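Shikimate 5-dehydrogenase (PDB 4XIJ) probably catalyses the NADP-dependent interconversion of 3-dehydroshikimate and shikimate, the fourth of seven steps leading to chorismate. Local coordinates at residues 97-102 against 254-259; 101-104 against 108-111; 180-185 against 207-212; 219-222 against 228-231. All blocks are in the same frame, centred on the assembly; numbering follows the deposited sequence.

Interaction 1 (97-102 against 254-259). With SO4 (sulfate ion), chain E.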
loop_
_atom_site.group_PDB
_atom_site.type_symbol
_atom_site.label_atom_id
_atom_site.label_comp_id
_atom_site.label_asym_id
_atom_site.label_seq_id
_atom_site.Cartn_x
_atom_site.Cartn_y
_atom_site.Cartn_z
ATOM N N ALA A 97 -8.517 3.255 5.218
ATOM C CA ALA A 97 -7.365 3.428 6.100
ATOM C C ALA A 97 -6.740 2.097 6.492
ATOM O O ALA A 97 -7.455 1.166 6.918
ATOM C CB ALA A 97 -7.767 4.202 7.387
ATOM N N ASN A 98 -5.414 1.997 6.374
ATOM C CA ASN A 98 -4.753 0.789 6.842
ATOM C C ASN A 98 -4.012 0.995 8.166
ATOM O O ASN A 98 -3.256 0.128 8.583
ATOM C CB ASN A 98 -3.765 0.270 5.787
ATOM C CG ASN A 98 -2.484 1.109 5.745
ATOM O OD1 ASN A 98 -2.522 2.289 6.062
ATOM N ND2 ASN A 98 -1.355 0.505 5.401
ATOM N N THR A 99 -4.239 2.139 8.809
ATOM C CA THR A 99 -3.478 2.538 9.990
ATOM C C THR A 99 -4.362 3.321 10.921
ATOM O O THR A 99 -5.096 4.217 10.478
ATOM C CB THR A 99 -2.268 3.432 9.636
ATOM O OG1 THR A 99 -1.454 2.794 8.635
ATOM C CG2 THR A 99 -1.363 3.705 10.887
ATOM N N LEU A 100 -4.298 2.970 12.207
ATOM C CA LEU A 100 -4.992 3.745 13.256
ATOM C C LEU A 100 -3.972 4.093 14.305
ATOM O O LEU A 100 -3.286 3.202 14.804
ATOM C CB LEU A 100 -6.150 2.948 13.860
ATOM C CG LEU A 100 -7.355 2.737 12.935
ATOM C CD1 LEU A 100 -8.276 1.646 13.505
ATOM C CD2 LEU A 100 -8.075 4.070 12.734
ATOM N N VAL A 101 -3.828 5.388 14.575
ATOM C CA VAL A 101 -2.809 5.824 15.532
ATOM C C VAL A 101 -3.467 6.495 16.726
ATOM O O VAL A 101 -4.296 7.386 16.551
ATOM C CB VAL A 101 -1.796 6.817 14.917
ATOM C CG1 VAL A 101 -0.661 7.167 15.974
ATOM C CG2 VAL A 101 -1.194 6.205 13.669
ATOM N N ARG A 102 -3.079 6.124 17.946
ATOM C CA ARG A 102 -3.608 6.810 19.109
ATOM C C ARG A 102 -3.014 8.247 19.216
ATOM O O ARG A 102 -1.790 8.476 19.095
ATOM C CB ARG A 102 -3.299 6.006 20.363
ATOM C CG ARG A 102 -4.234 6.322 21.572
ATOM C CD ARG A 102 -5.639 5.925 21.212
ATOM N NE ARG A 102 -6.562 5.788 22.333
ATOM C CZ ARG A 102 -6.573 4.743 23.172
ATOM N NH1 ARG A 102 -7.474 4.702 24.151
ATOM N NH2 ARG A 102 -5.675 3.746 23.062
ATOM N N PHE A 254 7.295 1.513 7.210
ATOM C CA PHE A 254 8.155 2.616 7.705
ATOM C C PHE A 254 7.260 3.671 8.343
ATOM O O PHE A 254 7.501 4.173 9.465
ATOM C CB PHE A 254 8.913 3.308 6.579
ATOM C CG PHE A 254 10.069 2.564 5.997
ATOM C CD1 PHE A 254 10.727 1.544 6.672
ATOM C CD2 PHE A 254 10.541 2.949 4.743
ATOM C CE1 PHE A 254 11.857 0.945 6.122
ATOM C CE2 PHE A 254 11.649 2.347 4.176
ATOM C CZ PHE A 254 12.316 1.331 4.860
ATOM N N ALA A 255 6.201 4.017 7.614
ATOM C CA ALA A 255 5.371 5.129 8.040
ATOM C C ALA A 255 4.559 4.813 9.329
ATOM O O ALA A 255 4.429 5.635 10.231
ATOM C CB ALA A 255 4.447 5.521 6.869
ATOM N N GLN A 256 4.096 3.580 9.445
ATOM C CA GLN A 256 3.424 3.148 10.664
ATOM C C GLN A 256 4.366 3.156 11.856
ATOM O O GLN A 256 4.002 3.626 12.946
ATOM C CB GLN A 256 2.854 1.752 10.490
ATOM C CG GLN A 256 1.776 1.699 9.407
ATOM C CD GLN A 256 1.180 0.339 9.252
ATOM O OE1 GLN A 256 1.847 -0.659 9.554
ATOM N NE2 GLN A 256 -0.050 0.272 8.756
ATOM N N VAL A 257 5.588 2.634 11.668
ATOM C CA VAL A 257 6.547 2.600 12.786
ATOM C C VAL A 257 6.838 4.027 13.267
ATOM O O VAL A 257 6.887 4.260 14.505
ATOM C CB VAL A 257 7.833 1.867 12.393
ATOM C CG1 VAL A 257 8.978 2.101 13.430
ATOM C CG2 VAL A 257 7.527 0.364 12.213
ATOM N N GLU A 258 6.999 4.978 12.326
ATOM C CA GLU A 258 7.322 6.327 12.730
ATOM C C GLU A 258 6.142 6.943 13.488
ATOM O O GLU A 258 6.330 7.635 14.512
ATOM C CB GLU A 258 7.719 7.172 11.524
ATOM C CG GLU A 258 9.008 6.661 10.947
ATOM C CD GLU A 258 9.605 7.618 9.929
ATOM O OE1 GLU A 258 8.935 8.600 9.523
ATOM O OE2 GLU A 258 10.764 7.380 9.508
ATOM N N GLN A 259 4.920 6.726 13.006
ATOM C CA GLN A 259 3.778 7.286 13.705
ATOM C C GLN A 259 3.546 6.654 15.078
ATOM O O GLN A 259 3.097 7.345 16.020
ATOM C CB GLN A 259 2.509 7.146 12.850
ATOM C CG GLN A 259 2.575 8.061 11.613
ATOM C CD GLN A 259 1.286 8.054 10.824
ATOM O OE1 GLN A 259 0.212 8.199 11.392
ATOM N NE2 GLN A 259 1.374 7.871 9.506
HETATM S S SO4 E . -1.997 -3.742 4.223
HETATM O O1 SO4 E . -0.794 -4.245 3.507
HETATM O O2 SO4 E . -3.161 -4.498 3.664
HETATM O O3 SO4 E . -1.925 -3.982 5.694
HETATM O O4 SO4 E . -1.950 -2.279 4.099
#
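Thr99 and Gln256 join the mixed sheet of the substrate-binding domain to the long helix 246-261, which packs against it beside a sulfate site. The amide of Gln256 reaches over on an extended chain, its CG anti to the carbonyl carbon (chi1 -63°), and gives a nearly straight hydrogen bond from NE2 to Thr99 OG1 at 2.9 Å. The hydroxyl lies close to the amide plane of Gln256, and the aliphatic part of the same side chain passes it, with Gln256 CG 4.0 Å from Thr99 CG2. A threonine suits this place because its OG1 can both accept and donate: Thr99 OG1 donates to Asn98 OD1 at 2.8 Å, from above the carbonyl plane of that amide. Asn98 OD1 also accepts from Thr113 N; with OD1 so engaged, Asn98 ND2 donates to sulfate O4 at 3.1 Å. Lys77 and Thr73 hold the same ion, probably acquired from the crystallisation liquor; it probably sits in the substrate cleft, where relatives of this family bind shikimate. Gln256 OE1 is bonded to His32 and Ser71, fixing the rotation of that amide. One turn along the helix, Gln259 crosses Val101 at about a right angle, with Gln259 OE1 3.3 Å from Val101 CG2. The polar end of Gln259 goes on to Arg109 and Asp111 of strand 108-111, so helix 246-261 grips two adjacent strands, while Leu100 turns the other way toward helix 77-83.

Interaction 2 (101-104 against 108-111)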
loop_
_atom_site.group_PDB
_atom_site.type_symbol
_atom_site.label_atom_id
_atom_site.label_comp_id
_atom_site.label_asym_id
_atom_site.label_seq_id
_atom_site.Cartn_x
_atom_site.Cartn_y
_atom_site.Cartn_z
ATOM N N VAL A 101 -3.828 5.388 14.575
ATOM C CA VAL A 101 -2.809 5.824 15.532
ATOM C C VAL A 101 -3.467 6.495 16.726
ATOM O O VAL A 101 -4.296 7.386 16.551
ATOM C CB VAL A 101 -1.796 6.817 14.917
ATOM C CG1 VAL A 101 -0.661 7.167 15.974
ATOM C CG2 VAL A 101 -1.194 6.205 13.669
ATOM N N ARG A 102 -3.079 6.124 17.946
ATOM C CA ARG A 102 -3.608 6.810 19.109
ATOM C C ARG A 102 -3.014 8.247 19.216
ATOM O O ARG A 102 -1.790 8.476 19.095
ATOM C CB ARG A 102 -3.299 6.006 20.363
ATOM C CG ARG A 102 -4.234 6.322 21.572
ATOM C CD ARG A 102 -5.639 5.925 21.212
ATOM N NE ARG A 102 -6.562 5.788 22.333
ATOM C CZ ARG A 102 -6.573 4.743 23.172
ATOM N NH1 ARG A 102 -7.474 4.702 24.151
ATOM N NH2 ARG A 102 -5.675 3.746 23.062
ATOM N N MET A 103 -3.914 9.207 19.387
ATOM C CA MET A 103 -3.553 10.616 19.530
ATOM C C MET A 103 -3.206 10.930 20.949
ATOM O O MET A 103 -3.660 10.205 21.866
ATOM C CB MET A 103 -4.701 11.493 19.047
ATOM C CG MET A 103 -4.937 11.452 17.544
ATOM S SD MET A 103 -3.458 11.900 16.624
ATOM C CE MET A 103 -2.770 10.276 16.398
ATOM N N PRO A 104 -2.378 12.002 21.172
ATOM C CA PRO A 104 -1.924 12.255 22.547
ATOM C C PRO A 104 -3.067 12.417 23.563
ATOM O O PRO A 104 -2.883 12.112 24.728
ATOM C CB PRO A 104 -1.129 13.571 22.457
ATOM C CG PRO A 104 -0.898 13.881 20.980
ATOM C CD PRO A 104 -1.825 12.960 20.179
ATOM N N TRP A 108 -8.408 8.448 17.987
ATOM C CA TRP A 108 -7.715 7.580 17.040
ATOM C C TRP A 108 -7.688 8.296 15.711
ATOM O O TRP A 108 -8.721 8.792 15.231
ATOM C CB TRP A 108 -8.433 6.236 16.877
ATOM C CG TRP A 108 -8.265 5.280 17.999
ATOM C CD1 TRP A 108 -9.126 5.073 19.062
ATOM C CD2 TRP A 108 -7.172 4.366 18.183
ATOM N NE1 TRP A 108 -8.638 4.067 19.870
ATOM C CE2 TRP A 108 -7.440 3.624 19.363
ATOM C CE3 TRP A 108 -5.998 4.078 17.453
ATOM C CZ2 TRP A 108 -6.591 2.622 19.824
ATOM C CZ3 TRP A 108 -5.142 3.079 17.924
ATOM C CH2 TRP A 108 -5.444 2.371 19.105
ATOM N N ARG A 109 -6.507 8.357 15.112
ATOM C CA ARG A 109 -6.334 8.984 13.809
ATOM C C ARG A 109 -6.115 7.915 12.725
ATOM O O ARG A 109 -5.190 7.084 12.830
ATOM C CB ARG A 109 -5.150 9.967 13.850
ATOM C CG ARG A 109 -4.927 10.743 12.517
ATOM C CD ARG A 109 -3.683 11.688 12.649
ATOM N NE ARG A 109 -2.459 10.881 12.637
ATOM C CZ ARG A 109 -1.450 10.993 13.509
ATOM N NH1 ARG A 109 -1.466 11.915 14.474
ATOM N NH2 ARG A 109 -0.403 10.175 13.414
ATOM N N ALA A 110 -6.936 7.956 11.677
ATOM C CA ALA A 110 -6.800 7.061 10.548
ATOM C C ALA A 110 -5.847 7.589 9.493
ATOM O O ALA A 110 -5.894 8.768 9.157
ATOM C CB ALA A 110 -8.135 6.833 9.877
ATOM N N ASP A 111 -4.995 6.716 8.962
ATOM C CA ASP A 111 -4.145 7.114 7.850
ATOM C C ASP A 111 -4.096 5.972 6.855
ATOM O O ASP A 111 -4.523 4.831 7.159
ATOM C CB ASP A 111 -2.728 7.496 8.331
ATOM C CG ASP A 111 -1.871 8.208 7.275
ATOM O OD1 ASP A 111 -2.390 8.713 6.241
ATOM O OD2 ASP A 111 -0.645 8.305 7.518
#
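Arg102 and Trp108 are paired across the antiparallel hairpin 99-102/108-111 as a non-hydrogen-bonded pair. From CB the arginine chain runs out with CG anti to the backbone N, then bends at chi2 (64°), which swings CD over the indole. There CD makes a CH-pi contact, 3.7 Å from the centroid of the six-membered ring of Trp108 and close to its normal. NE follows above the pyrrole side, 3.7 Å from Trp108 NE1, and Arg102 NH2 ends 3.5 Å from Trp108 CZ2. Guanidinium and indole planes are only 14° apart, so the flat cation lies almost parallel to the ring. Its N-H groups are held by carbonyls: NE by Gly106 in the turn, NH2 by Trp67 and Gly64. Arginine suits the spot, offering apolar methylenes to the ring and N-H donors to nearby backbone carbonyls. The neighbouring pair, Val101 and Arg109, is hydrogen-bonded, Val101 N to Arg109 O and Arg109 N to Val101 O both measuring 2.8 Å. Strand 67-72 flanks the hairpin beside 99-102 and strand 86-87 beside 108-111; Val101 and Arg109 face helix 246-261, whereas Trp108 lies on the other face and meets Phe83 of helix 77-83.

Interaction 3 (180-185 against 207-212)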
loop_
_atom_site.group_PDB
_atom_site.type_symbol
_atom_site.label_atom_id
_atom_site.label_comp_id
_atom_site.label_asym_id
_atom_site.label_seq_id
_atom_site.Cartn_x
_atom_site.Cartn_y
_atom_site.Cartn_z
ATOM N N CYS A 180 -7.685 2.410 -20.528
ATOM C CA CYS A 180 -7.180 1.654 -21.667
ATOM C C CYS A 180 -7.586 0.183 -21.459
ATOM O O CYS A 180 -7.236 -0.410 -20.434
ATOM C CB CYS A 180 -5.657 1.811 -21.768
ATOM S SG CYS A 180 -4.954 0.885 -23.099
ATOM N N ASP A 181 -8.367 -0.393 -22.383
ATOM C CA ASP A 181 -8.688 -1.821 -22.305
ATOM C C ASP A 181 -7.401 -2.633 -22.388
ATOM O O ASP A 181 -6.680 -2.561 -23.390
ATOM C CB ASP A 181 -9.633 -2.192 -23.458
ATOM C CG ASP A 181 -10.235 -3.572 -23.322
ATOM O OD1 ASP A 181 -9.731 -4.418 -22.563
ATOM O OD2 ASP A 181 -11.236 -3.823 -24.017
ATOM N N ILE A 182 -7.127 -3.448 -21.368
ATOM C CA ILE A 182 -5.923 -4.251 -21.349
ATOM C C ILE A 182 -5.863 -5.209 -22.518
ATOM O O ILE A 182 -4.757 -5.520 -23.000
ATOM C CB ILE A 182 -5.805 -5.007 -19.988
ATOM C CG1 ILE A 182 -4.383 -5.545 -19.744
ATOM C CG2 ILE A 182 -6.885 -6.121 -19.816
ATOM C CD1 ILE A 182 -4.212 -6.096 -18.312
ATOM N N GLY A 183 -7.039 -5.610 -23.013
ATOM C CA GLY A 183 -7.136 -6.552 -24.109
ATOM C C GLY A 183 -7.277 -5.909 -25.473
ATOM O O GLY A 183 -7.457 -6.610 -26.481
ATOM N N GLY A 184 -7.182 -4.573 -25.528
ATOM C CA GLY A 184 -7.469 -3.863 -26.763
ATOM C C GLY A 184 -6.278 -3.333 -27.551
ATOM O O GLY A 184 -5.104 -3.466 -27.143
ATOM N N ALA A 185 -6.607 -2.662 -28.656
ATOM C CA ALA A 185 -5.614 -2.094 -29.552
ATOM C C ALA A 185 -4.898 -0.851 -29.015
ATOM O O ALA A 185 -3.906 -0.401 -29.619
ATOM C CB ALA A 185 -6.275 -1.749 -30.890
ATOM N N ALA A 207 1.113 -12.192 -16.706
ATOM C CA ALA A 207 1.999 -12.856 -17.674
ATOM C C ALA A 207 1.451 -12.802 -19.106
ATOM O O ALA A 207 2.217 -12.777 -20.066
ATOM C CB ALA A 207 2.245 -14.335 -17.277
ATOM N N VAL A 208 0.125 -12.813 -19.240
ATOM C CA VAL A 208 -0.501 -12.767 -20.566
ATOM C C VAL A 208 -0.058 -11.506 -21.306
ATOM O O VAL A 208 0.129 -11.513 -22.532
ATOM C CB VAL A 208 -2.049 -12.816 -20.449
ATOM C CG1 VAL A 208 -2.743 -12.638 -21.812
ATOM C CG2 VAL A 208 -2.475 -14.111 -19.813
ATOM N N TYR A 209 0.129 -10.419 -20.548
ATOM C CA TYR A 209 0.436 -9.105 -21.113
ATOM C C TYR A 209 1.863 -8.683 -20.894
ATOM O O TYR A 209 2.206 -7.548 -21.202
ATOM C CB TYR A 209 -0.530 -8.055 -20.540
ATOM C CG TYR A 209 -1.938 -8.400 -20.961
ATOM C CD1 TYR A 209 -2.370 -8.154 -22.265
ATOM C CD2 TYR A 209 -2.821 -8.995 -20.092
ATOM C CE1 TYR A 209 -3.624 -8.531 -22.676
ATOM C CE2 TYR A 209 -4.095 -9.376 -20.509
ATOM C CZ TYR A 209 -4.483 -9.127 -21.792
ATOM O OH TYR A 209 -5.761 -9.482 -22.178
ATOM N N ALA A 210 2.715 -9.614 -20.438
ATOM C CA ALA A 210 4.087 -9.223 -20.086
ATOM C C ALA A 210 4.874 -8.657 -21.275
ATOM O O ALA A 210 5.553 -7.638 -21.141
ATOM C CB ALA A 210 4.853 -10.397 -19.491
ATOM N N ASP A 211 4.787 -9.294 -22.434
ATOM C CA ASP A 211 5.498 -8.789 -23.592
ATOM C C ASP A 211 4.976 -7.423 -24.022
ATOM O O ASP A 211 5.745 -6.556 -24.396
ATOM C CB ASP A 211 5.378 -9.757 -24.756
ATOM C CG ASP A 211 6.262 -10.984 -24.586
ATOM O OD1 ASP A 211 7.087 -11.035 -23.632
ATOM O OD2 ASP A 211 6.113 -11.900 -25.414
ATOM N N ALA A 212 3.667 -7.231 -23.948
ATOM C CA ALA A 212 3.078 -5.937 -24.302
ATOM C C ALA A 212 3.452 -4.835 -23.300
ATOM O O ALA A 212 3.551 -3.689 -23.682
ATOM C CB ALA A 212 1.552 -6.072 -24.408
#
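A type I turn from Asp181 to Gly184 carries Ile182 onto the ring of Tyr209, itself in a second type I turn, from Ala207 to Ala210. Ile182 CG1, anti to the backbone N (chi1 -164°), sits over the middle of the ring in a CH-pi contact, 3.8 Å from its centroid and 10° off the normal. CD1 continues across the same face to lie 3.7 Å from Tyr209 CD2. The carbonyl of Ile182 also approaches the ring, its O 3.2 Å from Tyr209 CE1. Val208 CG1 lies over the opposite face, toward the rim, so the ring is sandwiched between two aliphatic groups. In the Rossmann-type domain this joins the end of strand 176-181, an outermost strand of the parallel sheet, to the segment before strand 218-221; both Ile182 and Tyr209 touch Arg158, just after strand 152-157. The first turn is braced by Asp181, whose OD1 accepts from Gly183 N at 3.0 Å, an Asx turn in which the N-H comes from above the carboxylate plane. Gly184 N closes it on Asp181 O, and glycine's lack of a side chain there avoids crowding against Asp181 CB. Gly183 CA comes 3.8 Å from Tyr209 OH.

Interaction 4 (219-222 against 228-231)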
loop_
_atom_site.group_PDB
_atom_site.type_symbol
_atom_site.label_atom_id
_atom_site.label_comp_id
_atom_site.label_asym_id
_atom_site.label_seq_id
_atom_site.Cartn_x
_atom_site.Cartn_y
_atom_site.Cartn_z
ATOM N N VAL A 219 8.708 -0.545 -13.655
ATOM C CA VAL A 219 7.476 -1.224 -13.278
ATOM C C VAL A 219 7.557 -1.696 -11.832
ATOM O O VAL A 219 8.488 -2.434 -11.475
ATOM C CB VAL A 219 7.194 -2.428 -14.215
ATOM C CG1 VAL A 219 5.942 -3.171 -13.724
ATOM C CG2 VAL A 219 7.024 -1.903 -15.661
ATOM N N LEU A 220 6.609 -1.238 -11.011
ATOM C CA LEU A 220 6.389 -1.735 -9.665
ATOM C C LEU A 220 5.329 -2.824 -9.747
ATOM O O LEU A 220 4.185 -2.561 -10.116
ATOM C CB LEU A 220 5.966 -0.593 -8.722
ATOM C CG LEU A 220 5.521 -1.019 -7.337
ATOM C CD1 LEU A 220 6.691 -1.662 -6.608
ATOM C CD2 LEU A 220 5.044 0.240 -6.589
ATOM N N ASP A 221 5.753 -4.055 -9.454
ATOM C CA ASP A 221 4.868 -5.196 -9.444
ATOM C C ASP A 221 4.487 -5.477 -7.978
ATOM O O ASP A 221 5.361 -5.700 -7.144
ATOM C CB ASP A 221 5.595 -6.397 -10.067
ATOM C CG ASP A 221 4.695 -7.575 -10.318
ATOM O OD1 ASP A 221 3.531 -7.591 -9.883
ATOM O OD2 ASP A 221 5.148 -8.490 -11.029
ATOM N N ALA A 222 3.195 -5.456 -7.665
ATOM C CA ALA A 222 2.729 -5.736 -6.312
ATOM C C ALA A 222 3.070 -7.169 -5.883
ATOM O O ALA A 222 3.155 -7.458 -4.681
ATOM C CB ALA A 222 1.229 -5.509 -6.211
ATOM N N PRO A 228 11.761 -13.508 -10.090
ATOM C CA PRO A 228 10.978 -12.491 -10.820
ATOM C C PRO A 228 9.749 -13.078 -11.486
ATOM O O PRO A 228 9.768 -14.196 -12.030
ATOM C CB PRO A 228 11.963 -11.993 -11.886
ATOM C CG PRO A 228 12.897 -13.217 -12.124
ATOM C CD PRO A 228 13.029 -13.861 -10.765
ATOM N N THR A 229 8.659 -12.330 -11.437
ATOM C CA THR A 229 7.456 -12.693 -12.173
ATOM C C THR A 229 7.697 -12.659 -13.688
ATOM O O THR A 229 8.677 -12.046 -14.173
ATOM C CB THR A 229 6.332 -11.709 -11.840
ATOM O OG1 THR A 229 6.785 -10.392 -12.180
ATOM C CG2 THR A 229 5.956 -11.778 -10.339
ATOM N N PRO A 230 6.796 -13.296 -14.464
ATOM C CA PRO A 230 6.890 -13.135 -15.926
ATOM C C PRO A 230 6.921 -11.676 -16.380
ATOM O O PRO A 230 7.718 -11.306 -17.286
ATOM C CB PRO A 230 5.621 -13.845 -16.436
ATOM C CG PRO A 230 5.476 -14.966 -15.459
ATOM C CD PRO A 230 5.845 -14.356 -14.091
ATOM N N LEU A 231 6.084 -10.849 -15.759
ATOM C CA LEU A 231 6.097 -9.417 -16.052
ATOM C C LEU A 231 7.491 -8.811 -15.797
ATOM O O LEU A 231 8.065 -8.134 -16.671
ATOM C CB LEU A 231 5.045 -8.713 -15.185
ATOM C CG LEU A 231 5.021 -7.179 -15.260
ATOM C CD1 LEU A 231 4.826 -6.677 -16.717
ATOM C CD2 LEU A 231 3.892 -6.657 -14.346
#
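Strand 218-221 ends with Asp221 facing the first turn of helix 230-237, its CA 7.9 Å from that of Leu231, while the chain reaches the helix through a cis peptide bond before Pro228. The Asp221 carboxylate and the Thr229 hydroxyl come from opposite directions: Thr229 OG1 donates to Asp221 OD2 at 2.8 Å, meeting the oxygen nearly head-on along its C-O bond. Asp221 CG is anti to the backbone N (chi1 -170°), which extends the acid toward the helix. Thr229 is the N-cap of the helix, and its chi1 of 58° sets OG1 between the backbone N and the carbonyl carbon, from where it also accepts from Ala232 N. Its methyl is turned to the acid as well, CG2 lying 3.5 Å from Asp221 OD2. Beside this polar link Leu231 CD2 packs 4.1 Å from Val219 CG1, two branched side chains packing between strand and helix. Asp221 OD1 accepts from Ile223 N, so both carboxylate oxygens have donors. A negative charge next to a helix N-terminus is probably stabilised by the helix dipole, and the threonine proton is committed to the acid, which is consistent with the hydroxyl oxygen accepting from Ala232 N.

Overall arrangement
The four contacts divide between the two lobes. Interactions 1 and 2 share strand 99-102, touch each other and belong to the mixed sheet; interactions 3 and 4 lie on the other side of the chain's centre, at the parallel sheet, and touch where Ala207 and Ala210 pack on Pro230 and Leu231. Interactions 1 and 4 are buried and rest on directed side-chain hydrogen bonds between a strand and a helix. Interactions 2 and 3 are only partly buried and use aliphatic groups over aromatic faces, interaction 2 adding the backbone ladder of a hairpin. Interaction 1 joins the most distant parts of the chain, bringing helix 246-261 back to the first lobe, with interactions 3 and 4 within its loop.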